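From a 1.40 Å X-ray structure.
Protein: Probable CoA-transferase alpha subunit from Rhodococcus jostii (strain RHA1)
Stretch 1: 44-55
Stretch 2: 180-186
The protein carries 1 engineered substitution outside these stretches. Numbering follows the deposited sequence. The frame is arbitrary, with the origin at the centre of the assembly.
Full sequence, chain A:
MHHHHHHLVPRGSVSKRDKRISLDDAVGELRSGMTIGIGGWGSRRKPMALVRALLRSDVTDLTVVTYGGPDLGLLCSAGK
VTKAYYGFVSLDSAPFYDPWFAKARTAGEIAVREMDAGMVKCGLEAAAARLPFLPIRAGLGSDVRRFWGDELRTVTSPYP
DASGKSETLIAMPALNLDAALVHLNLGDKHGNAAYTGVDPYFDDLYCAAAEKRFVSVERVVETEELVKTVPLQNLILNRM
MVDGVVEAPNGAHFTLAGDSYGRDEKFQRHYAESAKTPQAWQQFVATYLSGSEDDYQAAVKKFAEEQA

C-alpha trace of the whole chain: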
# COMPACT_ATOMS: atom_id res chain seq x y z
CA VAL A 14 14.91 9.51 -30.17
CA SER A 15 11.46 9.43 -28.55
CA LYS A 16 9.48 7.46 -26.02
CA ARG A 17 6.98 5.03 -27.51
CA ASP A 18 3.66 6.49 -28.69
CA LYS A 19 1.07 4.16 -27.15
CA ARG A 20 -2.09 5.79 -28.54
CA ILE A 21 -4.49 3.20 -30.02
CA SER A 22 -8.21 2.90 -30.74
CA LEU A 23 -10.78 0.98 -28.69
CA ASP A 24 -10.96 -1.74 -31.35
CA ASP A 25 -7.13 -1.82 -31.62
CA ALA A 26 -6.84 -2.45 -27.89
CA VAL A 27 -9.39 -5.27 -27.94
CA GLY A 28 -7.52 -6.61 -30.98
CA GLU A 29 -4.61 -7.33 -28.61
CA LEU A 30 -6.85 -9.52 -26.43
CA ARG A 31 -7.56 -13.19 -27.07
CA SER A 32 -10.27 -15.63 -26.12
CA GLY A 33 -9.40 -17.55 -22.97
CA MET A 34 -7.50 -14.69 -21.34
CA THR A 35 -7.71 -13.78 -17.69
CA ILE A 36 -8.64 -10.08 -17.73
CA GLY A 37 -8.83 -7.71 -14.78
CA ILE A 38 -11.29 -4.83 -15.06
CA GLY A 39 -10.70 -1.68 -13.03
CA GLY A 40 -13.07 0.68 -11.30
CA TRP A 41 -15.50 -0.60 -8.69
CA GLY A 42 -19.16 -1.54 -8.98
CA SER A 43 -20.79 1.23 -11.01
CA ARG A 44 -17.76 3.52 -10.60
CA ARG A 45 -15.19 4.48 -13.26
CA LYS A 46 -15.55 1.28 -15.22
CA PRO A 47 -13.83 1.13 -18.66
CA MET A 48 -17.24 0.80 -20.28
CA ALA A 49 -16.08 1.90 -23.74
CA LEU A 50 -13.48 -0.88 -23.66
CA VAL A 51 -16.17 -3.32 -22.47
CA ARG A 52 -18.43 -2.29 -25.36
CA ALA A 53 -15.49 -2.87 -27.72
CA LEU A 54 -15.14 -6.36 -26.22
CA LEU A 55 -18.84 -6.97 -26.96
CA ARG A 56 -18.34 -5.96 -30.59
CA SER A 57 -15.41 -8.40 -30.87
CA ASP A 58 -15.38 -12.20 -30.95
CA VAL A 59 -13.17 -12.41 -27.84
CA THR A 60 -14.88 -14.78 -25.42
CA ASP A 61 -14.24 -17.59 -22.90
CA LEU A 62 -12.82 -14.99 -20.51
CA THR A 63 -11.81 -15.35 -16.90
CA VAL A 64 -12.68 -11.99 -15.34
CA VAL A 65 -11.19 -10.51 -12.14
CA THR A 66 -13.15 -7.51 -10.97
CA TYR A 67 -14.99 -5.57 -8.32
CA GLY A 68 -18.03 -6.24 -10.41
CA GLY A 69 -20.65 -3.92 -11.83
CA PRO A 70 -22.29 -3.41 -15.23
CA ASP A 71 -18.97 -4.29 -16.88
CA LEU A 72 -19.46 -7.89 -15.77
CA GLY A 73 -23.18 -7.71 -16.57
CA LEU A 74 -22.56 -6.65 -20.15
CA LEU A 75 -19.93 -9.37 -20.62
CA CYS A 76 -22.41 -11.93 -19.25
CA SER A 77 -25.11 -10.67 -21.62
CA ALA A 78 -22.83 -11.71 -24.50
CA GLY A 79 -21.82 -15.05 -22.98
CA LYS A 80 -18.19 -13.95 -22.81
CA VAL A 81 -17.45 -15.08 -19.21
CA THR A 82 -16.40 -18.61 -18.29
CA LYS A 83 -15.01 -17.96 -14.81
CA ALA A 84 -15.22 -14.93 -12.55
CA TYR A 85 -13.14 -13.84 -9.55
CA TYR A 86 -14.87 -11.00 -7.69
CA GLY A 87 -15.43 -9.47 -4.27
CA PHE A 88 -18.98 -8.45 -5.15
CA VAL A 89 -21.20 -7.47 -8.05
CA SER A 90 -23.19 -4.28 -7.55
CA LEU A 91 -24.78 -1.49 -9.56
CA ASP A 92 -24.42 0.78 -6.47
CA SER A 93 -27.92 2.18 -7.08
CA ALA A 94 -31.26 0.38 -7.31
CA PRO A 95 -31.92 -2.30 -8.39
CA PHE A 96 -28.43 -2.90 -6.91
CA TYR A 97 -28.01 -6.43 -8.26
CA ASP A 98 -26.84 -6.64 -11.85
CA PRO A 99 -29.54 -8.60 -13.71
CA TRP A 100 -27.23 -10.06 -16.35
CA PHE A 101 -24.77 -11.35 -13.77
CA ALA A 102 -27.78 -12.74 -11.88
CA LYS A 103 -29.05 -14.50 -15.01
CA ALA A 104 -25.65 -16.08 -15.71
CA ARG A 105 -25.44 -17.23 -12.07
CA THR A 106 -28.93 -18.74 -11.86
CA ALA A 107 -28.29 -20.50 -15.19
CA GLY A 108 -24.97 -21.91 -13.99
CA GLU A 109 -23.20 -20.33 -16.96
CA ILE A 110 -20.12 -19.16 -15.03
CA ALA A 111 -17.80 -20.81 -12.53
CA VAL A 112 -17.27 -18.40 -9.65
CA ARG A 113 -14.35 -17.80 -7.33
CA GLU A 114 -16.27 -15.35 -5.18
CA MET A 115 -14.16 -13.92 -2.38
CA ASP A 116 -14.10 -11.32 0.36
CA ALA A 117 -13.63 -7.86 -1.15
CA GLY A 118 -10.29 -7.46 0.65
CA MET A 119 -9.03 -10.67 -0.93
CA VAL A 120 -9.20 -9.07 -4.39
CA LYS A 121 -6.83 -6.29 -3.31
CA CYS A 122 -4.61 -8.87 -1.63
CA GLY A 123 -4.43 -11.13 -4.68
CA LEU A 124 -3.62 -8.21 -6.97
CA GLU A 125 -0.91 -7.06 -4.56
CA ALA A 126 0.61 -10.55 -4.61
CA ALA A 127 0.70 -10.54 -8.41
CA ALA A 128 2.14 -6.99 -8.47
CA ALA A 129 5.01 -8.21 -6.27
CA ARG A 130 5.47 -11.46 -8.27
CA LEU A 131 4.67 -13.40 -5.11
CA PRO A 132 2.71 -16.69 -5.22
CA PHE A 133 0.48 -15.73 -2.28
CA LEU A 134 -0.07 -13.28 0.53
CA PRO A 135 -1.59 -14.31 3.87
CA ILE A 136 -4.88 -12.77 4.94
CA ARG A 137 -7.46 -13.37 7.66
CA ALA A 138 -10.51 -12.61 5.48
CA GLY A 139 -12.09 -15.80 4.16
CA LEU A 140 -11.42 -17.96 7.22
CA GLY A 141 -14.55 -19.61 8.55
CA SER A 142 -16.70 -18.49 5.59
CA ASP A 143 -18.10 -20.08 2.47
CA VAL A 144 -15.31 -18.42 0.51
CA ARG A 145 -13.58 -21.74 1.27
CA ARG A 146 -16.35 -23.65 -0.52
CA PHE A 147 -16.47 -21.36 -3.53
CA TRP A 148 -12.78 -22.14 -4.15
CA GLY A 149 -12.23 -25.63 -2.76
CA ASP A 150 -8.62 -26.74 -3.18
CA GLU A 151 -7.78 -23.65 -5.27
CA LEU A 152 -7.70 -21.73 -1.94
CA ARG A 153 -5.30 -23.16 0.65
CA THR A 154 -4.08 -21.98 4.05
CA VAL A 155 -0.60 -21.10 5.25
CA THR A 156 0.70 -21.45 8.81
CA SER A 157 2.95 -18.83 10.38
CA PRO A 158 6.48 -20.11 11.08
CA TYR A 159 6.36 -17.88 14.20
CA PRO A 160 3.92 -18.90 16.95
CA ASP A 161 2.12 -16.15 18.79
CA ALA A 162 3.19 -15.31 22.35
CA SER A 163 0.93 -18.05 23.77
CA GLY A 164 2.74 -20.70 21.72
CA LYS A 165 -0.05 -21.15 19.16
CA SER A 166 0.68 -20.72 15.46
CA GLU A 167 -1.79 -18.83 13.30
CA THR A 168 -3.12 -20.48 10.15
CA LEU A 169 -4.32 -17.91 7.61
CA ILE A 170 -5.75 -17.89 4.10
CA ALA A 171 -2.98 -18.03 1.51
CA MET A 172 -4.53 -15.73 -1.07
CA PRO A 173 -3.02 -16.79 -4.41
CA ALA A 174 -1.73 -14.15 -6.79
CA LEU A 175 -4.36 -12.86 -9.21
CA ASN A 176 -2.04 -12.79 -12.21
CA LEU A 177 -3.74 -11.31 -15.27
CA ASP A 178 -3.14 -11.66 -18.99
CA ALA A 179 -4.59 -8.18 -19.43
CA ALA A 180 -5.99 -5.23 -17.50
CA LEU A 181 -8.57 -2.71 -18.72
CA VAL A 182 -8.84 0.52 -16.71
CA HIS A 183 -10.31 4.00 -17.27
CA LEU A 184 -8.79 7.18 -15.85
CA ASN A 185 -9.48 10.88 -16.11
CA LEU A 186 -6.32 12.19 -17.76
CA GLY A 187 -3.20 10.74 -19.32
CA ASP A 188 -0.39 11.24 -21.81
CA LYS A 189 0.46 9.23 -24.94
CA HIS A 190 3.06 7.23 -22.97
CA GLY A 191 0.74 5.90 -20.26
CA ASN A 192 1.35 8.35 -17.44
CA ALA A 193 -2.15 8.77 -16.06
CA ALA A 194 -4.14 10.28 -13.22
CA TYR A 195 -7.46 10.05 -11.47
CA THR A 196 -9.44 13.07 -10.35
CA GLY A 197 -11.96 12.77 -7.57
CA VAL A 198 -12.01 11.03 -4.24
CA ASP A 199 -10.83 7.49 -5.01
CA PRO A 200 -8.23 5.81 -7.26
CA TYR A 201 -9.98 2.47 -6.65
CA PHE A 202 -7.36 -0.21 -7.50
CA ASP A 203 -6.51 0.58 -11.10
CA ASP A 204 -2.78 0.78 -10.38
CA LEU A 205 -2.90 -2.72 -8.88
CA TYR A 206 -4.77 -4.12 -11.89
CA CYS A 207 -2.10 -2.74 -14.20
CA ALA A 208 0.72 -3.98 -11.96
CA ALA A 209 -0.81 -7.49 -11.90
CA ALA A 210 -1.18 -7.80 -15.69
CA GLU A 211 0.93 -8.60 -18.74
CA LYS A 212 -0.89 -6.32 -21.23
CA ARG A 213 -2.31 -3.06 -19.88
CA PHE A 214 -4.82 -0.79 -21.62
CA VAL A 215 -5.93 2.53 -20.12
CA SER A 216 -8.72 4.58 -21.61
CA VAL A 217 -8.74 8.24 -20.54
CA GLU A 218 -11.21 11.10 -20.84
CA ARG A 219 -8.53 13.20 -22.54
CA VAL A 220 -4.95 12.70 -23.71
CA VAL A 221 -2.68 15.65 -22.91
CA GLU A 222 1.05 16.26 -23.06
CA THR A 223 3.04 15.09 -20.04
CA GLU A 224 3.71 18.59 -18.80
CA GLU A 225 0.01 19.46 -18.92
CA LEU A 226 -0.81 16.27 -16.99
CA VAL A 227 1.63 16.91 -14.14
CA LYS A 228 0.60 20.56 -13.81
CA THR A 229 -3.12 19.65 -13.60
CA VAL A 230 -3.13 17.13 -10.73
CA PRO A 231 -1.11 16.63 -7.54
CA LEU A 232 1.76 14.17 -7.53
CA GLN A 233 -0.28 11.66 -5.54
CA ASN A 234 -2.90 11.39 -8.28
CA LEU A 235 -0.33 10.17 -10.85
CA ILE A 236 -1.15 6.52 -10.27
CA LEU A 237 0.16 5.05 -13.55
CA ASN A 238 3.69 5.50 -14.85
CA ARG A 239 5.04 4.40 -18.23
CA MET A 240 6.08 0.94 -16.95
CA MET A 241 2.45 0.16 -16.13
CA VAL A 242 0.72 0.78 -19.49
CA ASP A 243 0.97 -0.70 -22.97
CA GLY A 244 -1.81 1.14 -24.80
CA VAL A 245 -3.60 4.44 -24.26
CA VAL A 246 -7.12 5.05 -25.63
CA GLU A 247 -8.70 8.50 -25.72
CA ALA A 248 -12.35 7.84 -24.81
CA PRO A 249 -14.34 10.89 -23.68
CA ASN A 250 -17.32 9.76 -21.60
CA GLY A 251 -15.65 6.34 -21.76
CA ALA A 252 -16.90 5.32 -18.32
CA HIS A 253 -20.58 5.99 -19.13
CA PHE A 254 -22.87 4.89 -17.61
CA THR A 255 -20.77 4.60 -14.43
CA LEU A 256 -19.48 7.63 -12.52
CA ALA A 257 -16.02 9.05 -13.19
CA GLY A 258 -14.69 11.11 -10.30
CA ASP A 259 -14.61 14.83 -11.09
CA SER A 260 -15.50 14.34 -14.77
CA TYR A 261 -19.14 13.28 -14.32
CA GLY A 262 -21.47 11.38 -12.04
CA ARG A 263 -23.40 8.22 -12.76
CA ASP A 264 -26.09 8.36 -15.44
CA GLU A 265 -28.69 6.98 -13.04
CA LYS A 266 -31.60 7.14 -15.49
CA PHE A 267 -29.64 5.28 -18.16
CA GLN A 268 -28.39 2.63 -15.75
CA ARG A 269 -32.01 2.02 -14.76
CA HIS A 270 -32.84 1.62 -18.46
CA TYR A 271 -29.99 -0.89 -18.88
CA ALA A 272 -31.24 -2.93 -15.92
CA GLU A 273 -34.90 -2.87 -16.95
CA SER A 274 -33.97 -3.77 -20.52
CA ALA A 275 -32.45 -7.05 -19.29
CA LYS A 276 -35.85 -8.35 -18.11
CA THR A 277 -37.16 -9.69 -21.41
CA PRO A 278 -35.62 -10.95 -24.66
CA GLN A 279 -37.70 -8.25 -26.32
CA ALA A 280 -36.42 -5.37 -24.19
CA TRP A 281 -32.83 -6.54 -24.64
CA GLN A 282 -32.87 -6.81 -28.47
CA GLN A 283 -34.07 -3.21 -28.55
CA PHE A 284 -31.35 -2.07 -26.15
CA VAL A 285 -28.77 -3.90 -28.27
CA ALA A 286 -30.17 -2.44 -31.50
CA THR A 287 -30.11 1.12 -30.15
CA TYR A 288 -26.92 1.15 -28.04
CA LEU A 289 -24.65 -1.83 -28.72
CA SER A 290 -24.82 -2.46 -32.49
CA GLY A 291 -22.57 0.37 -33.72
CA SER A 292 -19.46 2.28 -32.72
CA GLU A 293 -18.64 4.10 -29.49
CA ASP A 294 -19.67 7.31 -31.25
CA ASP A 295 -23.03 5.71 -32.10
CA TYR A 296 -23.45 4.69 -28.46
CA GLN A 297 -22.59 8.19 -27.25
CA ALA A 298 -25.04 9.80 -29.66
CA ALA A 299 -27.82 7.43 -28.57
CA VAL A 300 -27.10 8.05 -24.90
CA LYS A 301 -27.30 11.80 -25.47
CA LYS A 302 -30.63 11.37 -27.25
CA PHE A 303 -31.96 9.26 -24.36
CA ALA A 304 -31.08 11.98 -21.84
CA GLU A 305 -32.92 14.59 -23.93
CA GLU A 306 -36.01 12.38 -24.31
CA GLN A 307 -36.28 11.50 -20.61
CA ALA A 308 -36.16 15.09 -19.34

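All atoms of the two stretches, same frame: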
# COMPACT_ATOMS: atom_id res chain seq x y z
N ARG A 44 -18.66 2.39 -10.82
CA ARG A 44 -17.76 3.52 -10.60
C ARG A 44 -16.54 3.38 -11.48
O ARG A 44 -15.78 2.41 -11.34
CB ARG A 44 -17.35 3.64 -9.12
CG ARG A 44 -18.52 3.55 -8.15
CD ARG A 44 -18.08 3.54 -6.69
NE ARG A 44 -19.14 3.03 -5.83
CZ ARG A 44 -19.42 3.48 -4.61
NH1 ARG A 44 -18.75 4.50 -4.08
NH2 ARG A 44 -20.42 2.93 -3.93
N ARG A 45 -16.35 4.36 -12.36
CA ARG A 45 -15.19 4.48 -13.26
C ARG A 45 -14.80 3.16 -13.91
O ARG A 45 -13.64 2.76 -13.96
CB ARG A 45 -14.00 5.19 -12.61
CG ARG A 45 -13.22 6.02 -13.63
CD ARG A 45 -12.03 6.78 -13.02
NE ARG A 45 -11.03 5.81 -12.54
CZ ARG A 45 -10.58 5.71 -11.29
NH1 ARG A 45 -10.96 6.58 -10.35
NH2 ARG A 45 -9.72 4.74 -11.01
N LYS A 46 -15.82 2.48 -14.45
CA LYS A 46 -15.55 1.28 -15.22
C LYS A 46 -15.11 1.67 -16.63
O LYS A 46 -15.58 2.67 -17.17
CB LYS A 46 -16.81 0.44 -15.30
CG LYS A 46 -17.11 -0.28 -14.00
CD LYS A 46 -16.12 -1.39 -13.78
CE LYS A 46 -16.34 -2.10 -12.47
NZ LYS A 46 -15.38 -3.23 -12.38
N PRO A 47 -14.21 0.88 -17.25
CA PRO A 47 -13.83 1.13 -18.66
C PRO A 47 -14.91 0.62 -19.61
O PRO A 47 -14.75 -0.37 -20.35
CB PRO A 47 -12.51 0.36 -18.78
CG PRO A 47 -12.70 -0.81 -17.86
CD PRO A 47 -13.46 -0.25 -16.67
N MET A 48 -16.06 1.29 -19.58
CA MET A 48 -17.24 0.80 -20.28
C MET A 48 -17.08 0.87 -21.79
O MET A 48 -17.61 0.00 -22.50
CB MET A 48 -18.48 1.58 -19.83
CG MET A 48 -18.85 1.41 -18.37
SD MET A 48 -19.31 -0.27 -17.91
CE MET A 48 -20.98 -0.33 -18.57
N ALA A 49 -16.37 1.88 -22.31
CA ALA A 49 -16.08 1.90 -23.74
C ALA A 49 -15.25 0.70 -24.15
O ALA A 49 -15.51 0.09 -25.20
CB ALA A 49 -15.42 3.22 -24.13
N LEU A 50 -14.26 0.32 -23.34
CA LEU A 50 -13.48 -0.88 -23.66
C LEU A 50 -14.34 -2.14 -23.56
O LEU A 50 -14.22 -3.05 -24.39
CB LEU A 50 -12.24 -0.97 -22.76
CG LEU A 50 -11.08 -0.04 -23.17
CD1 LEU A 50 -10.09 0.16 -22.00
CD2 LEU A 50 -10.35 -0.57 -24.41
N VAL A 51 -15.26 -2.18 -22.58
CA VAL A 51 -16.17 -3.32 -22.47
C VAL A 51 -17.09 -3.41 -23.69
O VAL A 51 -17.33 -4.50 -24.22
CB VAL A 51 -16.96 -3.26 -21.15
CG1 VAL A 51 -18.08 -4.31 -21.14
CG2 VAL A 51 -16.03 -3.48 -19.97
N ARG A 52 -17.62 -2.27 -24.15
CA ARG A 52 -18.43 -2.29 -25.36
C ARG A 52 -17.62 -2.75 -26.57
O ARG A 52 -18.15 -3.44 -27.45
CB ARG A 52 -19.07 -0.91 -25.61
CG ARG A 52 -20.22 -0.58 -24.65
CD ARG A 52 -20.87 0.76 -24.92
NE ARG A 52 -20.05 1.91 -24.54
CZ ARG A 52 -20.05 2.47 -23.34
NH1 ARG A 52 -20.83 1.99 -22.37
NH2 ARG A 52 -19.28 3.52 -23.10
N ALA A 53 -16.34 -2.39 -26.63
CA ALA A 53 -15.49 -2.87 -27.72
C ALA A 53 -15.29 -4.38 -27.62
O ALA A 53 -15.25 -5.08 -28.65
CB ALA A 53 -14.16 -2.12 -27.73
N LEU A 54 -15.17 -4.91 -26.40
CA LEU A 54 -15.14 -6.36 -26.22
C LEU A 54 -16.41 -7.01 -26.76
O LEU A 54 -16.35 -8.06 -27.42
CB LEU A 54 -14.96 -6.71 -24.75
CG LEU A 54 -13.55 -7.10 -24.32
CD1 LEU A 54 -13.47 -7.25 -22.80
CD2 LEU A 54 -13.13 -8.38 -25.01
N LEU A 55 -17.58 -6.42 -26.48
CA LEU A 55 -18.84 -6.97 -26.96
C LEU A 55 -18.90 -7.01 -28.48
O LEU A 55 -19.46 -7.94 -29.06
CB LEU A 55 -20.02 -6.17 -26.39
CG LEU A 55 -20.75 -6.82 -25.21
CD1 LEU A 55 -19.79 -7.14 -24.09
CD2 LEU A 55 -21.89 -5.94 -24.71
N ALA A 180 -5.20 -6.12 -18.34
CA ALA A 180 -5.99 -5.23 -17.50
C ALA A 180 -6.60 -4.15 -18.37
O ALA A 180 -5.95 -3.64 -19.29
CB ALA A 180 -5.14 -4.56 -16.40
N LEU A 181 -7.85 -3.81 -18.08
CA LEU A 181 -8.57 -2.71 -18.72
C LEU A 181 -8.98 -1.74 -17.62
O LEU A 181 -9.69 -2.13 -16.69
CB LEU A 181 -9.83 -3.23 -19.44
CG LEU A 181 -9.64 -4.39 -20.41
CD1 LEU A 181 -11.00 -4.87 -20.91
CD2 LEU A 181 -8.76 -3.98 -21.57
N VAL A 182 -8.52 -0.49 -17.71
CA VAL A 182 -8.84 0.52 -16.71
C VAL A 182 -9.16 1.83 -17.43
O VAL A 182 -8.72 2.06 -18.55
CB VAL A 182 -7.69 0.74 -15.68
CG1 VAL A 182 -7.36 -0.57 -14.94
CG2 VAL A 182 -6.44 1.30 -16.36
N HIS A 183 -9.94 2.68 -16.75
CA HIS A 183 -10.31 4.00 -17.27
C HIS A 183 -9.93 5.06 -16.25
O HIS A 183 -10.29 4.95 -15.08
CB HIS A 183 -11.82 4.09 -17.52
CG HIS A 183 -12.23 5.37 -18.16
ND1 HIS A 183 -12.09 5.60 -19.52
CD2 HIS A 183 -12.76 6.51 -17.65
CE1 HIS A 183 -12.53 6.81 -19.81
NE2 HIS A 183 -12.95 7.38 -18.69
N LEU A 184 -9.24 6.10 -16.71
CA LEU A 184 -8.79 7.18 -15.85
C LEU A 184 -9.17 8.53 -16.45
O LEU A 184 -9.65 8.63 -17.58
CB LEU A 184 -7.29 7.09 -15.56
CG LEU A 184 -6.97 5.98 -14.55
CD1 LEU A 184 -5.49 5.65 -14.53
CD2 LEU A 184 -7.43 6.39 -13.14
N ASN A 185 -8.97 9.59 -15.67
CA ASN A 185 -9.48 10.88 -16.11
C ASN A 185 -8.56 11.60 -17.08
O ASN A 185 -9.05 12.37 -17.92
CB ASN A 185 -9.80 11.77 -14.90
CG ASN A 185 -10.86 11.15 -14.01
OD1 ASN A 185 -12.07 11.39 -14.20
ND2 ASN A 185 -10.43 10.35 -13.07
N LEU A 186 -7.26 11.40 -16.98
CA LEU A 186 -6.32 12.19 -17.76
C LEU A 186 -5.07 11.35 -17.94
O LEU A 186 -4.67 10.62 -17.03
CB LEU A 186 -5.96 13.46 -16.99
CG LEU A 186 -5.40 14.64 -17.77
CD1 LEU A 186 -6.41 15.10 -18.82
CD2 LEU A 186 -5.12 15.75 -16.80
O HOH W 1 -11.03 1.72 -14.37

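The contact is a buried packing of a helix and the loop leading into it against a strand, mostly apolar along the helix and fixed at the loop end by one direct hydrogen bond and a bridging water. Helix 48-55 lies over strand 180-184 with a closest axial approach of 8.4 Å, and the N-to-C directions of the two elements differ by 141°, so they run roughly, but not strictly, antiparallel. Together the stretches bury 455 Å² on each other.

The backbones come nearest at Pro-47, whose CA lies 4.7 Å from the CA of His-183. Pro-47 occupies the N-cap position, and its carbonyl accepts the first i to i+4 bond of the helix, from Val-51 N to Pro-47 O at 2.9 Å. Its CA-to-CB bond points toward the strand, and the ring packs there: Pro-47 CG reaches Leu-181 O at 3.5 Å and Leu-181 CB at 4.1 Å, while Pro-47 CB is 4.0 Å from His-183 CB. The compact ring thus rests on the backbone between these two residues, whose side chains both point toward stretch 1, as expected for alternate positions of a strand.

Further along the helix, Leu-50 and Leu-54, one turn apart, also face the strand. Both meet Leu-181: Leu-50 CD1 lies 4.3 Å from Leu-181 CB, and Leu-54 CD1 lies 3.9 Å from Leu-181 CD1. With Pro-47 they form a small hydrophobic cluster in which Leu-181 is the shared partner. The intervening Val-182 directs its side chain away, and its backbone takes part instead, with Val-182 O 4.2 Å from Leu-50 CD1.

Polar chemistry is concentrated at Arg-45. Its CA-to-CB bond points sideways, but the end of the side chain comes nearer, bringing the guanidinium to the strand, where Arg-45 NE donates a hydrogen bond to His-183 O (2.8 Å, N-H...O angle 143°). The carbonyl lies near the guanidinium plane, at its edge, the direction in which the N-H groups point. Leu-184 CD2 covers one face of the same group, 3.5 Å from Arg-45 NH2; although Leu-184 starts out away from the loop, the end of its side chain comes nearer. The aliphatic part of the arginine contributes as well, with Arg-45 CG 4.1 Å from His-183 CD2 at the edge of the imidazole.

Water 1 adds a second link between the same two residues. It accepts a hydrogen bond from His-183 N (2.8 Å from the water O) and lies 2.8 Å from Arg-45 O, placed to donate to it, linking the two main chains where they do not bond directly.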